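Local coordinates for extracellular solute-binding protein family 5 (Brucella melitensis, PDB 4ONY) that probably serves as the periplasmic substrate-binding component of an ABC transporter, in a family linked to peptide uptake, at residues A[364-369]-A[543-548]. Residues are numbered along the deposited sequence; the frame is centred on the assembly and turned at random.
Sequences VGRPAD and AVRALD
Asp548 OD2 comes no closer to Val364 N than 4.3 Å and is gripped instead by two hydroxyls, those of Ser354 and Ser363. Its helix, 537-553, is where the loop between strand 350-351 and helix 370-376 packs, in one lobe of this family 5 solute-binding protein. Arg545 projects from that helix, and the guanidinium of Arg366 stacks on its guanidinium. The two planes are only 9° from parallel. Their centres lie 4.2 Å apart, but displaced: Arg366 CD sits over the middle of the Arg545 group, 3.5 Å from Arg545 CZ. Arg545 NH2, in turn, lies toward the rim of the Arg366 group, 3.6 Å from Arg366 NE. Arg366 gets there with its chain extended from CG to NE, then turned at the last bond (chi4 -84°). The Gln360 carbonyl, which accepts from Arg545 NH2, and the Asp369 carboxylate, reached through a water, probably ease the meeting of like charges. That water accepts from Arg545 NH1 at 3.0 Å, lying in the plane of the guanidinium at its edge. Asp369 OD2 has two partners, the hydroxyl of Ser542 and this water, which donates a weak bond to OD2 at 2.7 Å; OD2 and Arg545 NH1 themselves stay 4.8 Å apart. The other carboxylate oxygen, OD1, takes the backbone N-H of Glu372, which makes Asp369 the N-cap of helix 370-376.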
loop_
_atom_site.group_PDB
_atom_site.type_symbol
_atom_site.label_atom_id
_atom_site.label_comp_id
_atom_site.label_asym_id
_atom_site.label_seq_id
_atom_site.Cartn_x
_atom_site.Cartn_y
_atom_site.Cartn_z
ATOM N N VAL A 364 14.483 -10.121 -8.054
ATOM C CA VAL A 364 14.987 -9.976 -9.434
ATOM C C VAL A 364 16.431 -9.448 -9.464
ATOM O O VAL A 364 16.768 -8.507 -8.776
ATOM C CB VAL A 364 14.029 -9.074 -10.233
ATOM C CG1 VAL A 364 14.561 -8.787 -11.633
ATOM C CG2 VAL A 364 12.672 -9.752 -10.307
ATOM N N GLY A 365 17.297 -10.111 -10.247
ATOM C CA GLY A 365 18.691 -9.704 -10.377
ATOM C C GLY A 365 19.532 -10.058 -9.149
ATOM O O GLY A 365 20.635 -9.555 -8.962
ATOM N N ARG A 366 18.990 -10.897 -8.283
ATOM C CA ARG A 366 19.719 -11.391 -7.093
ATOM C C ARG A 366 19.768 -12.915 -7.119
ATOM O O ARG A 366 18.707 -13.574 -7.144
ATOM C CB ARG A 366 18.989 -10.941 -5.843
ATOM C CG ARG A 366 18.797 -9.440 -5.757
ATOM C CD ARG A 366 18.075 -9.064 -4.505
ATOM N NE ARG A 366 17.904 -7.625 -4.478
ATOM C CZ ARG A 366 18.817 -6.776 -4.047
ATOM N NH1 ARG A 366 19.958 -7.219 -3.483
ATOM N NH2 ARG A 366 18.572 -5.484 -4.110
ATOM N N PRO A 367 20.969 -13.499 -7.098
ATOM C CA PRO A 367 20.989 -14.947 -6.853
ATOM C C PRO A 367 20.387 -15.332 -5.484
ATOM O O PRO A 367 20.468 -14.574 -4.520
ATOM C CB PRO A 367 22.476 -15.293 -6.906
ATOM C CG PRO A 367 23.166 -14.041 -6.471
ATOM C CD PRO A 367 22.303 -12.883 -6.922
ATOM N N ALA A 368 19.696 -16.462 -5.444
ATOM C CA ALA A 368 19.088 -16.954 -4.215
ATOM C C ALA A 368 20.196 -17.126 -3.123
ATOM O O ALA A 368 21.232 -17.725 -3.412
ATOM C CB ALA A 368 18.393 -18.269 -4.486
ATOM N N ASP A 369 19.981 -16.603 -1.916
ATOM C CA ASP A 369 20.941 -16.759 -0.816
ATOM C C ASP A 369 20.783 -18.123 -0.136
ATOM O O ASP A 369 19.911 -18.943 -0.538
ATOM C CB ASP A 369 20.834 -15.575 0.179
ATOM C CG ASP A 369 19.515 -15.535 0.944
ATOM O OD1 ASP A 369 18.940 -16.599 1.199
ATOM O OD2 ASP A 369 19.084 -14.441 1.347
ATOM N N ALA A 543 12.929 -14.888 3.042
ATOM C CA ALA A 543 11.685 -15.648 2.831
ATOM C C ALA A 543 10.787 -14.978 1.809
ATOM O O ALA A 543 10.141 -15.644 0.999
ATOM C CB ALA A 543 10.948 -15.850 4.160
ATOM N N VAL A 544 10.722 -13.646 1.848
ATOM C CA VAL A 544 9.891 -12.928 0.899
ATOM C C VAL A 544 10.450 -13.048 -0.519
ATOM O O VAL A 544 9.701 -13.231 -1.483
ATOM C CB VAL A 544 9.701 -11.454 1.270
ATOM C CG1 VAL A 544 8.839 -10.755 0.226
ATOM C CG2 VAL A 544 8.990 -11.310 2.636
ATOM N N ARG A 545 11.753 -12.901 -0.644
ATOM C CA ARG A 545 12.369 -13.093 -1.956
ATOM C C ARG A 545 12.044 -14.507 -2.510
ATOM O O ARG A 545 11.771 -14.663 -3.711
ATOM C CB ARG A 545 13.866 -12.865 -1.877
ATOM C CG ARG A 545 14.229 -11.382 -1.714
ATOM C CD ARG A 545 15.749 -11.212 -1.712
ATOM N NE ARG A 545 16.136 -9.824 -1.519
ATOM C CZ ARG A 545 17.317 -9.435 -1.084
ATOM N NH1 ARG A 545 18.303 -10.285 -0.887
ATOM N NH2 ARG A 545 17.538 -8.156 -0.922
ATOM N N ALA A 546 12.071 -15.513 -1.639
ATOM C CA ALA A 546 11.785 -16.867 -2.073
ATOM C C ALA A 546 10.341 -16.969 -2.555
ATOM O O ALA A 546 10.094 -17.582 -3.593
ATOM C CB ALA A 546 12.060 -17.865 -0.947
ATOM N N LEU A 547 9.400 -16.310 -1.850
ATOM C CA LEU A 547 8.006 -16.241 -2.298
ATOM C C LEU A 547 7.955 -15.600 -3.683
ATOM O O LEU A 547 7.342 -16.138 -4.601
ATOM C CB LEU A 547 7.100 -15.486 -1.307
ATOM C CG LEU A 547 5.610 -15.339 -1.704
ATOM C CD1 LEU A 547 4.935 -16.677 -1.981
ATOM C CD2 LEU A 547 4.812 -14.638 -0.624
ATOM N N ASP A 548 8.645 -14.468 -3.837
ATOM C CA ASP A 548 8.698 -13.771 -5.116
ATOM C C ASP A 548 9.149 -14.716 -6.235
ATOM O O ASP A 548 8.537 -14.767 -7.318
ATOM C CB ASP A 548 9.615 -12.534 -5.005
ATOM C CG ASP A 548 9.492 -11.593 -6.183
ATOM O OD1 ASP A 548 8.366 -11.320 -6.598
ATOM O OD2 ASP A 548 10.518 -11.039 -6.627
HETATM O O HOH W 1 18.399 -13.258 -1.025
#